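Methylocystis parvus OBBP MbnE (Methylocystis parvus OBBP, PDB 5ICQ) probably binds the copper-chelating peptide methanobactin in the periplasm, as the solute-binding component of an uptake system. Local coordinates at residues G63-V68 and F260-L265; Q89-N94 and A236-K241; R395-E400 and S563-V568. All blocks are in the same frame, centred on the assembly; numbering follows the deposited sequence.

Contact 1 (G63-V68 and F260-L265); sequences GGRLRV and FDEIDL. With SO4 (sulfate ion), chain B.
E262 OE2 is gripped by two N-H groups of one arginine in a salt bridge with two hydrogen bonds: R65 NE donates to E262 OE2 over 2.9 Å, nearly along the C-O axis, and R65 NH2 comes closer still, in a bond whose very short length is doubtful. The carboxylate plane is turned 60° from that of the guanidinium. With CG anti to the backbone N (chi1 171°) and a bend at chi3, R65 carries its guanidinium alongside E262, so that OE2 meets its edge, and both terminal nitrogens also reach O4 of a sulfate, probably from the crystallisation liquor. D264 OD2 lies well out of the guanidinium plane, so no N-H points at it; a water joins the two instead, accepting from R65 NH1 at 2.8 Å and donating to D264 OD2 at 2.7 Å.

Beneath this polar face runs a parallel pairing, R65 to V68 alongside E262 to L265. Its straightest bond, D264 N to L66 O, measures 2.8 Å. On the reverse face, L66 CB rests over the centre of the F260 ring in a CH-pi contact, 3.6 Å from the centroid, and V68 CG2 lies beside I263 CG2. G63, whose backbone angles call for glycine, has its CA 3.3 Å from D261 OD2.

Strand 65-71 is one of the two edge strands of a four-stranded mixed sheet. Strand 262-268 separates it from antiparallel strand 237-242, where R237 and R242 form salt bridges with D264 and D261, while I584 of strand 584-585 packs against L66 and F260.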
loop_
_atom_site.group_PDB
_atom_site.type_symbol
_atom_site.label_atom_id
_atom_site.label_comp_id
_atom_site.label_asym_id
_atom_site.label_seq_id
_atom_site.Cartn_x
_atom_site.Cartn_y
_atom_site.Cartn_z
ATOM N N GLY A 63 -11.027 24.213 15.655
ATOM C CA GLY A 63 -12.156 23.965 16.530
ATOM C C GLY A 63 -12.996 22.792 16.064
ATOM O O GLY A 63 -12.843 22.272 14.960
ATOM N N GLY A 64 -13.896 22.379 16.951
ATOM C CA GLY A 64 -14.908 21.399 16.619
ATOM C C GLY A 64 -14.458 19.966 16.841
ATOM O O GLY A 64 -13.280 19.665 17.055
ATOM N N ARG A 65 -15.435 19.060 16.795
ATOM C CA ARG A 65 -15.195 17.632 16.943
ATOM C C ARG A 65 -15.451 16.930 15.617
ATOM O O ARG A 65 -16.531 17.076 15.035
ATOM C CB ARG A 65 -16.093 17.033 18.027
ATOM C CG ARG A 65 -16.063 15.499 18.085
ATOM C CD ARG A 65 -16.917 14.929 19.237
ATOM N NE ARG A 65 -16.395 15.299 20.552
ATOM C CZ ARG A 65 -16.705 14.673 21.684
ATOM N NH1 ARG A 65 -17.532 13.635 21.659
ATOM N NH2 ARG A 65 -16.185 15.077 22.843
ATOM N N LEU A 66 -14.470 16.167 15.144
ATOM C CA LEU A 66 -14.677 15.296 13.988
ATOM C C LEU A 66 -15.127 13.925 14.472
ATOM O O LEU A 66 -14.500 13.345 15.360
ATOM C CB LEU A 66 -13.399 15.153 13.163
ATOM C CG LEU A 66 -13.414 14.156 11.993
ATOM C CD1 LEU A 66 -14.354 14.630 10.866
ATOM C CD2 LEU A 66 -11.993 13.943 11.467
ATOM N N ARG A 67 -16.206 13.406 13.888
ATOM C CA ARG A 67 -16.680 12.065 14.203
ATOM C C ARG A 67 -16.298 11.151 13.050
ATOM O O ARG A 67 -16.820 11.291 11.934
ATOM C CB ARG A 67 -18.187 12.033 14.454
ATOM C CG ARG A 67 -18.623 12.693 15.765
ATOM C CD ARG A 67 -18.910 14.167 15.559
ATOM N NE ARG A 67 -19.739 14.369 14.377
ATOM C CZ ARG A 67 -21.058 14.218 14.346
ATOM N NH1 ARG A 67 -21.719 13.879 15.446
ATOM N NH2 ARG A 67 -21.714 14.415 13.208
ATOM N N VAL A 68 -15.392 10.219 13.342
ATOM C CA VAL A 68 -14.839 9.253 12.401
ATOM C C VAL A 68 -15.419 7.883 12.723
ATOM O O VAL A 68 -15.559 7.522 13.899
ATOM C CB VAL A 68 -13.298 9.237 12.512
ATOM C CG1 VAL A 68 -12.708 8.028 11.817
ATOM C CG2 VAL A 68 -12.716 10.524 11.950
ATOM N N PHE A 260 -9.214 20.143 13.885
ATOM C CA PHE A 260 -10.267 19.818 14.833
ATOM C C PHE A 260 -9.717 19.853 16.251
ATOM O O PHE A 260 -8.571 19.465 16.501
ATOM C CB PHE A 260 -10.851 18.439 14.529
ATOM C CG PHE A 260 -11.424 18.327 13.149
ATOM C CD1 PHE A 260 -12.644 18.909 12.855
ATOM C CD2 PHE A 260 -10.735 17.651 12.141
ATOM C CE1 PHE A 260 -13.186 18.827 11.585
ATOM C CE2 PHE A 260 -11.268 17.563 10.863
ATOM C CZ PHE A 260 -12.499 18.156 10.586
ATOM N N ASP A 261 -10.545 20.329 17.187
ATOM C CA ASP A 261 -10.138 20.313 18.589
ATOM C C ASP A 261 -10.223 18.910 19.170
ATOM O O ASP A 261 -9.474 18.576 20.096
ATOM C CB ASP A 261 -10.996 21.284 19.407
ATOM C CG ASP A 261 -10.575 22.748 19.223
ATOM O OD1 ASP A 261 -9.483 23.005 18.662
ATOM O OD2 ASP A 261 -11.327 23.646 19.661
ATOM N N GLU A 262 -11.099 18.071 18.623
ATOM C CA GLU A 262 -11.292 16.711 19.099
ATOM C C GLU A 262 -11.581 15.809 17.916
ATOM O O GLU A 262 -12.225 16.224 16.950
ATOM C CB GLU A 262 -12.466 16.601 20.092
ATOM C CG GLU A 262 -12.189 17.178 21.469
ATOM C CD GLU A 262 -13.461 17.466 22.241
ATOM O OE1 GLU A 262 -13.495 18.481 22.965
ATOM O OE2 GLU A 262 -14.429 16.685 22.112
ATOM N N ILE A 263 -11.120 14.566 18.010
ATOM C CA ILE A 263 -11.404 13.542 17.013
ATOM C C ILE A 263 -11.954 12.330 17.749
ATOM O O ILE A 263 -11.259 11.756 18.596
ATOM C CB ILE A 263 -10.160 13.141 16.212
ATOM C CG1 ILE A 263 -9.544 14.373 15.538
ATOM C CG2 ILE A 263 -10.548 12.053 15.187
ATOM C CD1 ILE A 263 -8.136 14.142 15.050
ATOM N N ASP A 264 -13.179 11.932 17.419
ATOM C CA ASP A 264 -13.826 10.784 18.053
ATOM C C ASP A 264 -13.880 9.646 17.044
ATOM O O ASP A 264 -14.629 9.713 16.060
ATOM C CB ASP A 264 -15.222 11.152 18.549
ATOM C CG ASP A 264 -15.884 10.016 19.329
ATOM O OD1 ASP A 264 -15.160 9.141 19.855
ATOM O OD2 ASP A 264 -17.130 10.002 19.418
ATOM N N LEU A 265 -13.071 8.613 17.276
ATOM C CA LEU A 265 -12.998 7.455 16.389
ATOM C C LEU A 265 -13.913 6.373 16.950
ATOM O O LEU A 265 -13.610 5.777 17.987
ATOM C CB LEU A 265 -11.566 6.934 16.263
ATOM C CG LEU A 265 -10.558 7.903 15.628
ATOM C CD1 LEU A 265 -9.812 8.691 16.697
ATOM C CD2 LEU A 265 -9.578 7.176 14.719
HETATM S S SO4 B . -17.903 12.610 25.322
HETATM O O1 SO4 B . -16.927 12.528 26.401
HETATM O O2 SO4 B . -18.532 11.313 25.098
HETATM O O3 SO4 B . -18.943 13.580 25.656
HETATM O O4 SO4 B . -17.213 13.033 24.113
HETATM O O HOH W 1 -18.780 12.129 19.590
#

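Contact 2 (Q89-N94 and A236-K241); sequences QGLVGN and ARLLLK. With SO4 (sulfate ion), chain B.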
loop_
_atom_site.group_PDB
_atom_site.type_symbol
_atom_site.label_atom_id
_atom_site.label_comp_id
_atom_site.label_asym_id
_atom_site.label_seq_id
_atom_site.Cartn_x
_atom_site.Cartn_y
_atom_site.Cartn_z
ATOM N N GLN A 89 -6.794 2.815 15.194
ATOM C CA GLN A 89 -6.189 3.706 14.218
ATOM C C GLN A 89 -6.204 5.129 14.760
ATOM O O GLN A 89 -6.794 5.414 15.797
ATOM C CB GLN A 89 -6.928 3.633 12.883
ATOM C CG GLN A 89 -6.695 2.341 12.139
ATOM C CD GLN A 89 -7.661 2.179 10.985
ATOM O OE1 GLN A 89 -8.579 1.361 11.038
ATOM N NE2 GLN A 89 -7.476 2.978 9.945
ATOM N N GLY A 90 -5.528 6.027 14.051
ATOM C CA GLY A 90 -5.499 7.414 14.459
ATOM C C GLY A 90 -4.389 7.778 15.419
ATOM O O GLY A 90 -4.325 8.935 15.843
ATOM N N LEU A 91 -3.507 6.836 15.779
ATOM C CA LEU A 91 -2.466 7.160 16.752
ATOM C C LEU A 91 -1.188 7.639 16.092
ATOM O O LEU A 91 -0.515 8.539 16.609
ATOM C CB LEU A 91 -2.165 5.941 17.631
ATOM C CG LEU A 91 -3.336 5.495 18.496
ATOM C CD1 LEU A 91 -3.069 4.091 19.078
ATOM C CD2 LEU A 91 -3.576 6.498 19.601
ATOM N N VAL A 92 -0.823 7.039 14.965
ATOM C CA VAL A 92 0.350 7.493 14.241
ATOM C C VAL A 92 0.079 8.891 13.712
ATOM O O VAL A 92 -1.022 9.181 13.219
ATOM C CB VAL A 92 0.683 6.505 13.108
ATOM C CG1 VAL A 92 1.854 7.009 12.277
ATOM C CG2 VAL A 92 0.983 5.120 13.691
ATOM N N GLY A 93 1.065 9.778 13.841
ATOM C CA GLY A 93 0.905 11.139 13.358
ATOM C C GLY A 93 0.243 12.040 14.385
ATOM O O GLY A 93 0.823 13.049 14.791
ATOM N N ASN A 94 -0.969 11.674 14.820
ATOM C CA ASN A 94 -1.686 12.476 15.811
ATOM C C ASN A 94 -1.014 12.423 17.178
ATOM O O ASN A 94 -0.991 13.427 17.901
ATOM C CB ASN A 94 -3.130 11.997 15.934
ATOM C CG ASN A 94 -3.951 12.304 14.696
ATOM O OD1 ASN A 94 -3.812 13.374 14.089
ATOM N ND2 ASN A 94 -4.802 11.366 14.311
ATOM N N ALA A 236 -14.942 0.237 21.157
ATOM C CA ALA A 236 -16.066 1.143 20.968
ATOM C C ALA A 236 -15.613 2.500 20.454
ATOM O O ALA A 236 -16.065 2.927 19.386
ATOM C CB ALA A 236 -16.852 1.300 22.275
ATOM N N ARG A 237 -14.734 3.194 21.176
ATOM C CA ARG A 237 -14.362 4.535 20.745
ATOM C C ARG A 237 -12.990 4.897 21.289
ATOM O O ARG A 237 -12.569 4.416 22.344
ATOM C CB ARG A 237 -15.403 5.582 21.172
ATOM C CG ARG A 237 -15.515 5.835 22.664
ATOM C CD ARG A 237 -14.748 7.093 23.088
ATOM N NE ARG A 237 -15.393 8.311 22.608
ATOM C CZ ARG A 237 -15.887 9.265 23.392
ATOM N NH1 ARG A 237 -15.812 9.165 24.716
ATOM N NH2 ARG A 237 -16.445 10.333 22.846
ATOM N N LEU A 238 -12.300 5.744 20.530
ATOM C CA LEU A 238 -11.067 6.397 20.951
ATOM C C LEU A 238 -11.273 7.890 20.752
ATOM O O LEU A 238 -11.610 8.322 19.646
ATOM C CB LEU A 238 -9.880 5.888 20.130
ATOM C CG LEU A 238 -8.555 6.624 20.319
ATOM C CD1 LEU A 238 -8.095 6.472 21.758
ATOM C CD2 LEU A 238 -7.492 6.108 19.337
ATOM N N LEU A 239 -11.133 8.670 21.819
ATOM C CA LEU A 239 -11.308 10.118 21.747
ATOM C C LEU A 239 -9.954 10.805 21.864
ATOM O O LEU A 239 -9.241 10.630 22.862
ATOM C CB LEU A 239 -12.252 10.629 22.834
ATOM C CG LEU A 239 -12.465 12.155 22.830
ATOM C CD1 LEU A 239 -13.215 12.619 21.578
ATOM C CD2 LEU A 239 -13.183 12.626 24.096
ATOM N N LEU A 240 -9.611 11.583 20.848
ATOM C CA LEU A 240 -8.407 12.395 20.830
ATOM C C LEU A 240 -8.783 13.844 21.088
ATOM O O LEU A 240 -9.791 14.330 20.576
ATOM C CB LEU A 240 -7.699 12.292 19.480
ATOM C CG LEU A 240 -7.371 10.880 19.014
ATOM C CD1 LEU A 240 -6.609 10.943 17.703
ATOM C CD2 LEU A 240 -6.576 10.148 20.093
ATOM N N LYS A 241 -7.974 14.532 21.880
ATOM C CA LYS A 241 -8.214 15.934 22.184
ATOM C C LYS A 241 -6.919 16.698 21.963
ATOM O O LYS A 241 -5.842 16.218 22.325
ATOM C CB LYS A 241 -8.713 16.103 23.630
ATOM C CG LYS A 241 -8.982 17.533 24.025
ATOM C CD LYS A 241 -9.798 17.583 25.306
ATOM C CE LYS A 241 -10.171 19.009 25.674
ATOM N NZ LYS A 241 -10.901 19.030 26.978
HETATM S S SO4 B . -17.903 12.610 25.322
HETATM O O1 SO4 B . -16.927 12.528 26.401
HETATM O O2 SO4 B . -18.532 11.313 25.098
HETATM O O3 SO4 B . -18.943 13.580 25.656
HETATM O O4 SO4 B . -17.213 13.033 24.113
#
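The N94 carboxamide meets L240 with its nitrogen side, ND2 standing 3.9 Å from L240 CD1, and the two side chains cross at about a right angle. Near the plane of that amide lies G90 O, which accepts a hydrogen bond from N94 ND2 at 2.9 Å and so ties the loop back on itself; T601 is a further partner of the same nitrogen. L240 CD1 also touches G90 O, at 3.6 Å, and therefore packs against both members of this internal bond. The other flat group, the R237 guanidinium, carries L239 CB over one face, with a sulfate at its edge: R237 NH2 donates to sulfate O4 over 3.1 Å and to O2 as well, while D231 holds NH1.

A236 and R237 form a classic beta bulge against strand 227-233. Past it, L238 and L240 turn toward the loop, whereas R237 and L239 point to the opposite face, where R237 binds the sulfate. L238 CG, trans to its amide nitrogen (chi1 171°), sends CD2 to within 3.9 Å of L91 CD2. L238 CD2 also touches Q89 O, at 3.7 Å. V229 of strand 227-233 packs against L238 and L240.

Contact 3 (R395-E400 and S563-V568); sequences RAEILE and SGFYVV. With SO4 (sulfate ion), chain D.
S563 opens the second segment with its hydroxyl turned to the start of a short helix: R395 N donates to S563 OG over 3.0 Å, with an N-H...O angle of 159°. The oxygen lies beside its own backbone N (chi1 -69°) and donates in turn to the carbonyl of R559, so this buried hydroxyl is used in both directions. I398 CD1 packs against it, 3.4 Å from S563 OG. An alanine here is likely to deprive the R395 N-H of its acceptor and the R559 carbonyl of a donor, and to open a small gap beside I398.

G564 follows, its carbonyl held by R339. At F565 the chain departs from helical geometry with positive phi; the side chain leaves the backbone on the helix's side, and the ring edge does the touching: F565 CE2 lies 4.0 Å from R395 CD, and F565 CZ stands 3.8 Å from E397 OE2. I398 CD1 adds an apolar contact at CZ. The guanidinium of R395 is turned 66° from the ring plane; its NE donates to O2 of a sulfate at 2.8 Å and its NH2 to both O2 and O3, while A396 N, in the first turn, donates to O4 at 2.8 Å. R395 NH1 forms a salt bridge with E340, whose carboxylate lies close to that of E397, two like charges whose repulsion the arginine probably lessens.

R395 stands at the N-cap position of helix 396-399, which abuts the C-terminal end of helix 547-563. From there the chain enters strand 567-572, antiparallel to strand 322-326, with helix 336-343 contributing E340 beside F565.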
loop_
_atom_site.group_PDB
_atom_site.type_symbol
_atom_site.label_atom_id
_atom_site.label_comp_id
_atom_site.label_asym_id
_atom_site.label_seq_id
_atom_site.Cartn_x
_atom_site.Cartn_y
_atom_site.Cartn_z
ATOM N N ARG A 395 8.438 -10.083 -23.519
ATOM C CA ARG A 395 7.803 -10.375 -24.800
ATOM C C ARG A 395 7.722 -9.112 -25.661
ATOM O O ARG A 395 7.510 -8.005 -25.151
ATOM C CB ARG A 395 6.402 -10.954 -24.577
ATOM C CG ARG A 395 6.391 -12.355 -23.929
ATOM C CD ARG A 395 5.316 -13.244 -24.566
ATOM N NE ARG A 395 5.638 -13.589 -25.949
ATOM C CZ ARG A 395 4.771 -14.102 -26.818
ATOM N NH1 ARG A 395 3.515 -14.328 -26.448
ATOM N NH2 ARG A 395 5.157 -14.387 -28.059
ATOM N N ALA A 396 7.865 -9.284 -26.985
ATOM C CA ALA A 396 7.870 -8.131 -27.887
ATOM C C ALA A 396 6.613 -7.284 -27.729
ATOM O O ALA A 396 6.681 -6.050 -27.777
ATOM C CB ALA A 396 8.016 -8.591 -29.343
ATOM N N GLU A 397 5.455 -7.931 -27.537
ATOM C CA GLU A 397 4.195 -7.199 -27.403
ATOM C C GLU A 397 4.235 -6.267 -26.196
ATOM O O GLU A 397 3.686 -5.158 -26.224
ATOM C CB GLU A 397 3.027 -8.193 -27.284
ATOM C CG GLU A 397 3.154 -9.171 -26.086
ATOM C CD GLU A 397 2.089 -10.266 -26.039
ATOM O OE1 GLU A 397 1.125 -10.236 -26.835
ATOM O OE2 GLU A 397 2.220 -11.165 -25.180
ATOM N N ILE A 398 4.919 -6.687 -25.137
ATOM C CA ILE A 398 5.030 -5.861 -23.940
ATOM C C ILE A 398 6.171 -4.855 -24.069
ATOM O O ILE A 398 6.064 -3.710 -23.602
ATOM C CB ILE A 398 5.184 -6.793 -22.723
ATOM C CG1 ILE A 398 3.836 -7.477 -22.460
ATOM C CG2 ILE A 398 5.670 -6.020 -21.494
ATOM C CD1 ILE A 398 3.887 -8.656 -21.513
ATOM N N LEU A 399 7.265 -5.248 -24.726
ATOM C CA LEU A 399 8.397 -4.340 -24.903
ATOM C C LEU A 399 7.979 -3.092 -25.677
ATOM O O LEU A 399 8.428 -1.984 -25.371
ATOM C CB LEU A 399 9.543 -5.051 -25.628
ATOM C CG LEU A 399 10.878 -4.295 -25.740
ATOM C CD1 LEU A 399 11.536 -4.135 -24.379
ATOM C CD2 LEU A 399 11.823 -5.002 -26.709
ATOM N N GLU A 400 7.092 -3.245 -26.657
ATOM C CA GLU A 400 6.706 -2.114 -27.492
ATOM C C GLU A 400 5.491 -1.352 -26.960
ATOM O O GLU A 400 5.075 -0.367 -27.582
ATOM C CB GLU A 400 6.454 -2.591 -28.927
ATOM C CG GLU A 400 7.665 -3.282 -29.568
ATOM C CD GLU A 400 8.970 -2.475 -29.463
ATOM O OE1 GLU A 400 8.923 -1.225 -29.461
ATOM O OE2 GLU A 400 10.053 -3.097 -29.394
ATOM N N SER A 563 5.554 -9.992 -18.462
ATOM C CA SER A 563 5.947 -10.963 -19.478
ATOM C C SER A 563 6.033 -12.378 -18.938
ATOM O O SER A 563 6.106 -13.318 -19.736
ATOM C CB SER A 563 7.294 -10.586 -20.098
ATOM O OG SER A 563 7.148 -9.423 -20.885
ATOM N N GLY A 564 6.045 -12.549 -17.620
ATOM C CA GLY A 564 6.008 -13.876 -17.042
ATOM C C GLY A 564 4.623 -14.469 -16.909
ATOM O O GLY A 564 4.500 -15.681 -16.707
ATOM N N PHE A 565 3.576 -13.650 -17.027
ATOM C CA PHE A 565 2.203 -14.129 -16.880
ATOM C C PHE A 565 2.058 -14.957 -15.606
ATOM O O PHE A 565 1.486 -16.053 -15.600
ATOM C CB PHE A 565 1.771 -14.908 -18.130
ATOM C CG PHE A 565 1.812 -14.056 -19.361
ATOM C CD1 PHE A 565 0.743 -13.231 -19.671
ATOM C CD2 PHE A 565 2.967 -13.988 -20.144
ATOM C CE1 PHE A 565 0.798 -12.387 -20.788
ATOM C CE2 PHE A 565 3.030 -13.152 -21.258
ATOM C CZ PHE A 565 1.945 -12.350 -21.578
ATOM N N TYR A 566 2.603 -14.413 -14.514
ATOM C CA TYR A 566 2.473 -15.058 -13.214
ATOM C C TYR A 566 1.077 -14.898 -12.649
ATOM O O TYR A 566 0.666 -15.688 -11.785
ATOM C CB TYR A 566 3.491 -14.481 -12.228
ATOM C CG TYR A 566 4.914 -14.638 -12.708
ATOM C CD1 TYR A 566 5.532 -15.885 -12.718
ATOM C CD2 TYR A 566 5.638 -13.538 -13.162
ATOM C CE1 TYR A 566 6.849 -16.036 -13.172
ATOM C CE2 TYR A 566 6.947 -13.680 -13.614
ATOM C CZ TYR A 566 7.537 -14.927 -13.621
ATOM O OH TYR A 566 8.830 -15.037 -14.062
ATOM N N VAL A 567 0.353 -13.876 -13.096
ATOM C CA VAL A 567 -0.968 -13.561 -12.571
ATOM C C VAL A 567 -1.878 -13.284 -13.756
ATOM O O VAL A 567 -1.420 -12.912 -14.839
ATOM C CB VAL A 567 -0.963 -12.342 -11.611
ATOM C CG1 VAL A 567 0.047 -12.518 -10.506
ATOM C CG2 VAL A 567 -0.651 -11.081 -12.380
ATOM N N VAL A 568 -3.174 -13.497 -13.554
ATOM C CA VAL A 568 -4.196 -12.955 -14.445
ATOM C C VAL A 568 -4.725 -11.693 -13.779
ATOM O O VAL A 568 -5.425 -11.792 -12.756
ATOM C CB VAL A 568 -5.326 -13.956 -14.707
ATOM C CG1 VAL A 568 -6.354 -13.353 -15.694
ATOM C CG2 VAL A 568 -4.757 -15.251 -15.264
HETATM S S SO4 D . 8.316 -12.866 -28.382
HETATM O O1 SO4 D . 9.174 -13.425 -29.422
HETATM O O2 SO4 D . 8.046 -13.885 -27.372
HETATM O O3 SO4 D . 7.063 -12.418 -28.984
HETATM O O4 SO4 D . 9.010 -11.736 -27.778
#

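Contacts 1 and 2 share one sheet, in which strands 262-268 and 237-242 are antiparallel neighbours, and one sulfate, held by R65 from the first and R237 from the second. Contact 1 is built mainly of backbone bonds, with charges on its partly exposed face; contact 2, with no hydrogen bond between its segments, is buried apolar packing of a loop on the sheet's other face. Contact 3 lies on the opposite side of the chain's centre, its own centre about 48 Å from that of contact 1. It is largely buried around S563, I398 and F565, joined by one hydroxyl-to-backbone bond and a ring edge, while exposed R395 holds a second sulfate.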